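Local coordinates for Non-reducing end alpha-L-arabinofuranosidase BoGH43B (Bacteroides ovatus, PDB 5JOZ), which cleaves terminal non-reducing alpha-L-arabinofuranoside residues from xyloglucan side branches, converting S units to X units during xyloglucan breakdown, at residues Ser332-Thr337 with Ser359-Arg364; Glu385-Val390 with Met483-Asn488; Asp400-Glu405 with Met413-Leu418. All coordinates share one frame; numbering follows the deposited sequence.

Interaction 1: residues Ser332-Thr337 with Ser359-Arg364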
loop_
_atom_site.group_PDB
_atom_site.type_symbol
_atom_site.label_atom_id
_atom_site.label_comp_id
_atom_site.label_asym_id
_atom_site.label_seq_id
_atom_site.Cartn_x
_atom_site.Cartn_y
_atom_site.Cartn_z
ATOM N N SER A 332 -10.473 0.055 22.001
ATOM C CA SER A 332 -11.824 -0.100 22.530
ATOM C C SER A 332 -12.900 -0.549 21.506
ATOM O O SER A 332 -13.934 -1.067 21.924
ATOM C CB SER A 332 -12.289 1.186 23.249
ATOM O OG SER A 332 -12.222 2.318 22.398
ATOM N N PHE A 333 -12.701 -0.342 20.201
ATOM C CA PHE A 333 -13.734 -0.797 19.234
ATOM C C PHE A 333 -13.596 -2.240 18.716
ATOM O O PHE A 333 -14.514 -2.719 18.053
ATOM C CB PHE A 333 -14.006 0.219 18.102
ATOM C CG PHE A 333 -12.961 0.274 17.001
ATOM C CD1 PHE A 333 -12.792 -0.777 16.098
ATOM C CD2 PHE A 333 -12.207 1.433 16.807
ATOM C CE1 PHE A 333 -11.853 -0.699 15.082
ATOM C CE2 PHE A 333 -11.277 1.515 15.780
ATOM C CZ PHE A 333 -11.100 0.452 14.919
ATOM N N TRP A 334 -12.480 -2.917 19.007
ATOM C CA TRP A 334 -12.265 -4.298 18.549
ATOM C C TRP A 334 -11.580 -5.193 19.578
ATOM O O TRP A 334 -10.685 -4.765 20.301
ATOM C CB TRP A 334 -11.473 -4.345 17.233
ATOM C CG TRP A 334 -10.039 -3.939 17.344
ATOM C CD1 TRP A 334 -9.557 -2.661 17.406
ATOM C CD2 TRP A 334 -8.901 -4.796 17.421
ATOM N NE1 TRP A 334 -8.194 -2.670 17.515
ATOM C CE2 TRP A 334 -7.760 -3.967 17.523
ATOM C CE3 TRP A 334 -8.729 -6.181 17.417
ATOM C CZ2 TRP A 334 -6.460 -4.481 17.598
ATOM C CZ3 TRP A 334 -7.444 -6.692 17.504
ATOM C CH2 TRP A 334 -6.323 -5.843 17.595
ATOM N N SER A 335 -11.994 -6.452 19.601
ATOM C CA SER A 335 -11.400 -7.452 20.474
ATOM C C SER A 335 -11.430 -8.810 19.823
ATOM O O SER A 335 -12.432 -9.192 19.202
ATOM C CB SER A 335 -12.168 -7.542 21.797
ATOM O OG SER A 335 -11.538 -8.462 22.679
ATOM N N LEU A 336 -10.321 -9.525 19.989
ATOM C CA LEU A 336 -10.236 -10.972 19.780
ATOM C C LEU A 336 -10.280 -11.750 21.112
ATOM O O LEU A 336 -10.231 -12.985 21.107
ATOM C CB LEU A 336 -8.944 -11.300 19.027
ATOM C CG LEU A 336 -8.862 -10.809 17.575
ATOM C CD1 LEU A 336 -7.403 -10.720 17.126
ATOM C CD2 LEU A 336 -9.662 -11.708 16.644
ATOM N N THR A 337 -10.380 -11.022 22.230
ATOM C CA THR A 337 -10.373 -11.565 23.598
ATOM C C THR A 337 -11.772 -11.807 24.157
ATOM O O THR A 337 -12.017 -12.797 24.835
ATOM C CB THR A 337 -9.742 -10.534 24.567
ATOM O OG1 THR A 337 -8.482 -10.115 24.063
ATOM C CG2 THR A 337 -9.565 -11.106 25.975
ATOM N N SER A 359 -14.757 2.189 13.116
ATOM C CA SER A 359 -14.606 0.761 13.395
ATOM C C SER A 359 -14.610 -0.064 12.077
ATOM O O SER A 359 -15.609 -0.675 11.681
ATOM C CB SER A 359 -15.692 0.289 14.368
ATOM O OG SER A 359 -15.769 1.151 15.500
ATOM N N PHE A 360 -13.464 -0.043 11.413
ATOM C CA PHE A 360 -13.254 -0.683 10.124
ATOM C C PHE A 360 -11.964 -1.475 10.237
ATOM O O PHE A 360 -10.980 -0.973 10.783
ATOM C CB PHE A 360 -13.124 0.376 9.019
ATOM C CG PHE A 360 -12.693 -0.176 7.679
ATOM C CD1 PHE A 360 -11.341 -0.365 7.381
ATOM C CD2 PHE A 360 -13.632 -0.476 6.707
ATOM C CE1 PHE A 360 -10.949 -0.859 6.158
ATOM C CE2 PHE A 360 -13.249 -0.973 5.476
ATOM C CZ PHE A 360 -11.905 -1.166 5.202
ATOM N N ILE A 361 -11.986 -2.708 9.746
ATOM C CA ILE A 361 -10.799 -3.556 9.673
ATOM C C ILE A 361 -10.849 -4.265 8.325
ATOM O O ILE A 361 -11.775 -5.039 8.042
ATOM C CB ILE A 361 -10.733 -4.586 10.822
ATOM C CG1 ILE A 361 -10.882 -3.865 12.181
ATOM C CG2 ILE A 361 -9.419 -5.379 10.768
ATOM C CD1 ILE A 361 -10.647 -4.715 13.417
ATOM N N GLY A 362 -9.863 -3.989 7.484
ATOM C CA GLY A 362 -9.895 -4.497 6.124
ATOM C C GLY A 362 -8.558 -4.911 5.581
ATOM O O GLY A 362 -7.531 -4.823 6.260
ATOM N N ARG A 363 -8.587 -5.368 4.337
ATOM C CA ARG A 363 -7.377 -5.729 3.656
ATOM C C ARG A 363 -7.430 -5.380 2.188
ATOM O O ARG A 363 -8.507 -5.294 1.590
ATOM C CB ARG A 363 -7.066 -7.204 3.884
ATOM C CG ARG A 363 -7.891 -8.188 3.081
ATOM C CD ARG A 363 -7.191 -9.531 3.030
ATOM N NE ARG A 363 -7.505 -10.365 4.175
ATOM C CZ ARG A 363 -6.986 -11.566 4.389
ATOM N NH1 ARG A 363 -6.102 -12.091 3.549
ATOM N NH2 ARG A 363 -7.352 -12.246 5.465
ATOM N N ARG A 364 -6.238 -5.210 1.626
ATOM C CA ARG A 364 -6.046 -4.863 0.230
ATOM C C ARG A 364 -6.709 -5.879 -0.704
ATOM O O ARG A 364 -6.548 -7.087 -0.520
ATOM C CB ARG A 364 -4.551 -4.832 -0.089
ATOM C CG ARG A 364 -3.759 -3.721 0.583
ATOM C CD ARG A 364 -2.299 -4.111 0.704
ATOM N NE ARG A 364 -1.481 -3.070 1.340
ATOM C CZ ARG A 364 -1.469 -2.765 2.642
ATOM N NH1 ARG A 364 -2.247 -3.406 3.523
ATOM N NH2 ARG A 364 -0.658 -1.792 3.079
#
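Phe-333, Ser-359 and Ile-361 carry this contact, in which an aromatic side chain is laid against the backbone of Ser-359. The CA of Ser-359 sits over one face of the Phe-333 ring, 3.6 Å from its centroid and displaced toward the rim, a CH-pi contact in which the C-H meets the pi cloud. With CG in the crowded position between backbone N and carbonyl carbon (chi1 77°), the Phe-333 ring is turned toward strand 359-364. Ser-359 CB lies above the same face, 3.5 Å from Phe-333 CD1, while the Ser-359 hydroxyl is hydrogen-bonded to the carbonyl of Lys-346. Ile-361 approaches the ring edge through CG1, 4.4 Å from Phe-333 CE1, and its CD1 reaches CB of Trp-334 at 3.9 Å, the two side chains crossing at about a right angle. An alanine in place of Phe-333 would lose the ring over Ser-359 and would probably leave the Ile-361 flank less tightly packed. Within the concanavalin A-like domain, Leu-345 of strand 343-345 and Phe-325 of strand 325-326 also pack on Phe-333 and Ile-361, whereas strand 359-364 pairs through its backbone with strand 480-486, so the contact joins parts of two sheets.

Interaction 2: residues Glu385-Val390 with Met483-Asn488; sequences EEAGLV and MYASGN
The Tyr-484 ring, the Glu-386 carboxylate and the Asn-488 amide gather round one ordered water. This water lies at the edge of the Tyr-484 ring, in its plane, and accepts from Tyr-484 OH at 2.6 Å; it donates in turn to Glu-386 OE2 and to Asn-488 OD1, which also accepts from the side-chain amide of Asn-351. Phe-352 stacks on the Tyr-484 ring, while Val-390 CG2 comes in obliquely, 3.6 Å from Tyr-484 CB. The carboxylate and amide planes stand 85° apart. Asn-488 ND2 points its N-H in the amide plane straight at Glu-386 OE2 (3.0 Å, 165° at the hydrogen), yet meets that oxygen from above the carboxylate plane. CG of Glu-386 occupies the crowded position between N and carbonyl carbon (chi1 57°), from which the extended chain reaches Asn-488.

Beneath these groups runs an antiparallel ladder. Glu-386 and Ser-486 form one hydrogen-bonded pair and Gly-388 and Tyr-484 another, with Gly-388 N to Tyr-484 O at 2.8 Å. Between them Ala-387 and Ala-485 make a non-hydrogen-bonded pair, their CB atoms 3.9 Å apart on the other face of the sheet. On that face Leu-389 CD2 also lies beside Met-483 CG, and Phe-501 packs on both side chains.

Glu-386 OE2 is thus gripped by the amide, the water and a salt bridge to Arg-415, a surrounding that would probably favour the charged carboxylate although the residue is buried.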
loop_
_atom_site.group_PDB
_atom_site.type_symbol
_atom_site.label_atom_id
_atom_site.label_comp_id
_atom_site.label_asym_id
_atom_site.label_seq_id
_atom_site.Cartn_x
_atom_site.Cartn_y
_atom_site.Cartn_z
ATOM N N GLU A 385 -28.020 1.975 13.004
ATOM C CA GLU A 385 -27.036 0.977 13.412
ATOM C C GLU A 385 -26.823 -0.019 12.297
ATOM O O GLU A 385 -27.788 -0.539 11.703
ATOM C CB GLU A 385 -27.506 0.243 14.663
ATOM C CG GLU A 385 -27.650 1.153 15.870
ATOM C CD GLU A 385 -27.952 0.400 17.148
ATOM O OE1 GLU A 385 -28.623 -0.650 17.086
ATOM O OE2 GLU A 385 -27.528 0.872 18.225
ATOM N N GLU A 386 -25.554 -0.276 12.006
ATOM C CA GLU A 386 -25.195 -1.119 10.886
ATOM C C GLU A 386 -23.829 -1.760 11.066
ATOM O O GLU A 386 -22.964 -1.246 11.782
ATOM C CB GLU A 386 -25.276 -0.316 9.575
ATOM C CG GLU A 386 -24.402 0.929 9.560
ATOM C CD GLU A 386 -24.732 1.918 8.449
ATOM O OE1 GLU A 386 -25.908 1.993 8.001
ATOM O OE2 GLU A 386 -23.799 2.648 8.045
ATOM N N ALA A 387 -23.666 -2.910 10.429
ATOM C CA ALA A 387 -22.405 -3.624 10.422
ATOM C C ALA A 387 -22.406 -4.643 9.294
ATOM O O ALA A 387 -23.459 -5.181 8.924
ATOM C CB ALA A 387 -22.166 -4.322 11.754
ATOM N N GLY A 388 -21.224 -4.910 8.751
ATOM C CA GLY A 388 -21.089 -5.827 7.642
ATOM C C GLY A 388 -19.759 -5.657 6.959
ATOM O O GLY A 388 -18.748 -5.446 7.631
ATOM N N LEU A 389 -19.774 -5.745 5.624
ATOM C CA LEU A 389 -18.586 -5.621 4.791
ATOM C C LEU A 389 -18.642 -4.380 3.931
ATOM O O LEU A 389 -19.715 -3.949 3.517
ATOM C CB LEU A 389 -18.420 -6.842 3.890
ATOM C CG LEU A 389 -18.364 -8.192 4.596
ATOM C CD1 LEU A 389 -18.157 -9.302 3.586
ATOM C CD2 LEU A 389 -17.298 -8.225 5.690
ATOM N N VAL A 390 -17.469 -3.808 3.663
ATOM C CA VAL A 390 -17.355 -2.598 2.855
ATOM C C VAL A 390 -16.247 -2.744 1.811
ATOM O O VAL A 390 -15.166 -3.269 2.107
ATOM C CB VAL A 390 -17.096 -1.358 3.744
ATOM C CG1 VAL A 390 -16.839 -0.103 2.902
ATOM C CG2 VAL A 390 -18.287 -1.144 4.670
ATOM N N MET A 483 -14.318 -5.522 7.199
ATOM C CA MET A 483 -15.401 -5.587 8.185
ATOM C C MET A 483 -15.630 -4.184 8.726
ATOM O O MET A 483 -14.687 -3.396 8.845
ATOM C CB MET A 483 -15.033 -6.543 9.321
ATOM C CG MET A 483 -14.828 -7.971 8.845
ATOM S SD MET A 483 -13.992 -9.053 10.005
ATOM C CE MET A 483 -12.321 -8.420 9.913
ATOM N N TYR A 484 -16.878 -3.879 9.046
ATOM C CA TYR A 484 -17.277 -2.516 9.390
ATOM C C TYR A 484 -18.472 -2.511 10.337
ATOM O O TYR A 484 -19.372 -3.337 10.198
ATOM C CB TYR A 484 -17.630 -1.757 8.112
ATOM C CG TYR A 484 -18.066 -0.329 8.307
ATOM C CD1 TYR A 484 -17.173 0.626 8.776
ATOM C CD2 TYR A 484 -19.372 0.087 7.990
ATOM C CE1 TYR A 484 -17.552 1.952 8.931
ATOM C CE2 TYR A 484 -19.764 1.415 8.145
ATOM C CZ TYR A 484 -18.845 2.341 8.618
ATOM O OH TYR A 484 -19.191 3.661 8.797
ATOM N N ALA A 485 -18.454 -1.573 11.286
ATOM C CA ALA A 485 -19.583 -1.265 12.147
ATOM C C ALA A 485 -19.661 0.250 12.421
ATOM O O ALA A 485 -18.653 0.885 12.679
ATOM C CB ALA A 485 -19.445 -2.021 13.457
ATOM N N SER A 486 -20.861 0.815 12.385
ATOM C CA SER A 486 -21.064 2.219 12.738
ATOM C C SER A 486 -22.507 2.479 13.165
ATOM O O SER A 486 -23.444 1.934 12.576
ATOM C CB SER A 486 -20.702 3.117 11.550
ATOM O OG SER A 486 -21.000 4.482 11.806
ATOM N N GLY A 487 -22.680 3.318 14.182
ATOM C CA GLY A 487 -23.999 3.792 14.572
ATOM C C GLY A 487 -24.339 5.183 14.071
ATOM O O GLY A 487 -25.370 5.718 14.446
ATOM N N ASN A 488 -23.471 5.785 13.257
ATOM C CA ASN A 488 -23.779 7.034 12.535
ATOM C C ASN A 488 -24.352 8.159 13.424
ATOM O O ASN A 488 -25.531 8.525 13.309
ATOM C CB ASN A 488 -24.714 6.735 11.348
ATOM C CG ASN A 488 -24.052 5.876 10.288
ATOM O OD1 ASN A 488 -23.140 6.321 9.605
ATOM N ND2 ASN A 488 -24.508 4.640 10.150
HETATM O O HOH W 1 -21.614 4.408 8.128
#

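Interaction 3: residues Asp400-Glu405 with Met413-Leu418; sequences DLLITE and MIRKTL
Strands 397-406 and 409-418 form a beta hairpin in the concanavalin A-like domain, and this contact is a section of its antiparallel ladder. Asp-400 pairs with Arg-415 and Leu-402 with Met-413, each a hydrogen-bonded pair; Leu-402 N to Met-413 O and Met-413 N to Leu-402 O both measure 2.7 Å, and both donors lie nearly along the C=O axes. Leu-401 and Ile-414 form the non-hydrogen-bonded pair between them, side chains on the opposite face.

On the face of Asp-400, Leu-402, Met-413 and Arg-415 the side chains also meet. Asp-400 and Arg-415 run side by side, and a bend at chi3 (61°) turns the guanidinium so that Arg-415 NH2 reaches Asp-400 OD2 at 2.9 Å. This salt bridge, 159° at the hydrogen, uses the anti lone pair of OD2 and meets the edge of the guanidinium, although the carboxylate plane is tilted 66° from it. Leu-402 CD1 covers one guanidinium face, 3.8 Å from Arg-415 NH2. Farther along, the bent chain of Met-413 brings its CE to Thr-404 CG2 at 3.8 Å.

A water donates to Arg-415 O at 2.8 Å, is also hydrogen-bonded to Thr-417 OG1, and has weak bonds to Asp-400 OD2 and Arg-415 NE.

Asp-400 OD1 is held by His-398 ND1. Since the same Arg-415 NH2 also serves Glu-386, one cation between two carboxylates would probably ease their mutual repulsion and help keep both ionised.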
loop_
_atom_site.group_PDB
_atom_site.type_symbol
_atom_site.label_atom_id
_atom_site.label_comp_id
_atom_site.label_asym_id
_atom_site.label_seq_id
_atom_site.Cartn_x
_atom_site.Cartn_y
_atom_site.Cartn_z
ATOM N N ASP A 400 -21.287 -0.501 0.592
ATOM C CA ASP A 400 -21.527 -1.021 1.933
ATOM C C ASP A 400 -22.527 -2.172 1.933
ATOM O O ASP A 400 -23.710 -1.962 1.674
ATOM C CB ASP A 400 -22.077 0.102 2.819
ATOM C CG ASP A 400 -21.088 1.225 3.052
ATOM O OD1 ASP A 400 -19.886 1.082 2.731
ATOM O OD2 ASP A 400 -21.523 2.275 3.573
ATOM N N LEU A 401 -22.063 -3.374 2.258
ATOM C CA LEU A 401 -22.950 -4.525 2.389
ATOM C C LEU A 401 -23.215 -4.746 3.881
ATOM O O LEU A 401 -22.453 -5.448 4.556
ATOM C CB LEU A 401 -22.349 -5.759 1.720
ATOM C CG LEU A 401 -23.118 -7.070 1.893
ATOM C CD1 LEU A 401 -24.526 -6.949 1.346
ATOM C CD2 LEU A 401 -22.366 -8.212 1.237
ATOM N N LEU A 402 -24.298 -4.141 4.383
ATOM C CA LEU A 402 -24.548 -4.045 5.828
ATOM C C LEU A 402 -25.853 -4.670 6.292
ATOM O O LEU A 402 -26.821 -4.741 5.540
ATOM C CB LEU A 402 -24.545 -2.582 6.258
ATOM C CG LEU A 402 -23.348 -1.744 5.798
ATOM C CD1 LEU A 402 -23.526 -0.285 6.192
ATOM C CD2 LEU A 402 -22.041 -2.292 6.349
ATOM N N ILE A 403 -25.842 -5.112 7.550
ATOM C CA ILE A 403 -27.019 -5.516 8.287
ATOM C C ILE A 403 -27.447 -4.314 9.103
ATOM O O ILE A 403 -26.621 -3.730 9.819
ATOM C CB ILE A 403 -26.726 -6.662 9.275
ATOM C CG1 ILE A 403 -26.229 -7.892 8.527
ATOM C CG2 ILE A 403 -27.975 -6.998 10.111
ATOM C CD1 ILE A 403 -25.647 -8.948 9.428
ATOM N N THR A 404 -28.734 -3.973 9.010
ATOM C CA THR A 404 -29.332 -2.834 9.730
ATOM C C THR A 404 -30.825 -3.119 10.006
ATOM O O THR A 404 -31.297 -4.246 9.772
ATOM C CB THR A 404 -29.145 -1.518 8.930
ATOM O OG1 THR A 404 -29.632 -0.402 9.685
ATOM C CG2 THR A 404 -29.860 -1.569 7.600
ATOM N N GLU A 405 -31.553 -2.114 10.497
ATOM C CA GLU A 405 -32.982 -2.231 10.799
ATOM C C GLU A 405 -33.725 -1.195 9.958
ATOM O O GLU A 405 -33.364 -0.023 9.949
ATOM C CB GLU A 405 -33.238 -2.013 12.298
ATOM C CG GLU A 405 -34.611 -2.469 12.808
ATOM C CD GLU A 405 -34.711 -3.969 13.102
ATOM O OE1 GLU A 405 -35.823 -4.431 13.430
ATOM O OE2 GLU A 405 -33.694 -4.703 13.018
ATOM N N MET A 413 -28.488 -4.899 3.463
ATOM C CA MET A 413 -28.507 -3.704 2.637
ATOM C C MET A 413 -27.201 -3.597 1.844
ATOM O O MET A 413 -26.128 -3.684 2.424
ATOM C CB MET A 413 -28.687 -2.463 3.529
ATOM C CG MET A 413 -28.593 -1.120 2.808
ATOM S SD MET A 413 -28.990 0.328 3.819
ATOM C CE MET A 413 -27.693 0.262 5.054
ATOM N N ILE A 414 -27.314 -3.418 0.524
ATOM C CA ILE A 414 -26.205 -2.915 -0.307
ATOM C C ILE A 414 -26.480 -1.435 -0.515
ATOM O O ILE A 414 -27.552 -1.067 -0.964
ATOM C CB ILE A 414 -26.006 -3.671 -1.664
ATOM C CG1 ILE A 414 -24.841 -3.069 -2.468
ATOM C CG2 ILE A 414 -27.249 -3.665 -2.549
ATOM C CD1 ILE A 414 -23.521 -3.029 -1.728
ATOM N N ARG A 415 -25.523 -0.589 -0.146
ATOM C CA ARG A 415 -25.689 0.850 -0.242
ATOM C C ARG A 415 -24.458 1.454 -0.897
ATOM O O ARG A 415 -23.347 1.335 -0.381
ATOM C CB ARG A 415 -25.913 1.450 1.142
ATOM C CG ARG A 415 -26.318 2.922 1.135
ATOM C CD ARG A 415 -26.431 3.440 2.560
ATOM N NE ARG A 415 -25.146 3.348 3.255
ATOM C CZ ARG A 415 -24.966 3.440 4.575
ATOM N NH1 ARG A 415 -25.989 3.626 5.413
ATOM N NH2 ARG A 415 -23.738 3.328 5.063
ATOM N N LYS A 416 -24.681 2.128 -2.020
ATOM C CA LYS A 416 -23.611 2.637 -2.859
ATOM C C LYS A 416 -23.443 4.135 -2.623
ATOM O O LYS A 416 -24.352 4.902 -2.887
ATOM C CB LYS A 416 -23.930 2.344 -4.329
ATOM C CG LYS A 416 -24.333 0.899 -4.605
ATOM C CD LYS A 416 -24.687 0.676 -6.063
ATOM C CE LYS A 416 -25.487 -0.605 -6.247
ATOM N NZ LYS A 416 -25.974 -0.776 -7.646
ATOM N N THR A 417 -22.277 4.528 -2.110
ATOM C CA THR A 417 -21.923 5.922 -1.872
ATOM C C THR A 417 -20.849 6.342 -2.867
ATOM O O THR A 417 -19.809 5.690 -2.948
ATOM C CB THR A 417 -21.370 6.099 -0.449
ATOM O OG1 THR A 417 -22.410 5.840 0.498
ATOM C CG2 THR A 417 -20.818 7.510 -0.226
ATOM N N LEU A 418 -21.107 7.422 -3.609
ATOM C CA LEU A 418 -20.178 7.956 -4.613
ATOM C C LEU A 418 -20.236 9.465 -4.610
ATOM O O LEU A 418 -21.320 10.048 -4.504
ATOM C CB LEU A 418 -20.531 7.465 -6.017
ATOM C CG LEU A 418 -20.452 5.958 -6.280
ATOM C CD1 LEU A 418 -21.083 5.621 -7.625
ATOM C CD2 LEU A 418 -19.015 5.472 -6.220
HETATM O O HOH W 2 -22.569 3.459 1.187
#

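In the fold
Read from the N terminus, the chain first closes a short loop with interaction 1, which brings the 332-337 segment against strand 359-364 before the other two begin. Interaction 2 then opens at 385-390 and closes only at 483-488, about ninety residues later; the local hairpin of interaction 3 is made entirely within that span. The three do not cross. Strand 480-486 is the common neighbour: it is flanked by strand 359-364 of interaction 1 and by the 385-390 segment, which in turn borders strand 397-406 of interaction 3. The contacts therefore run across one antiparallel sheet of the concanavalin A-like domain, with interaction 1 reaching over to the sheet that holds strands 334-335 and 343-345.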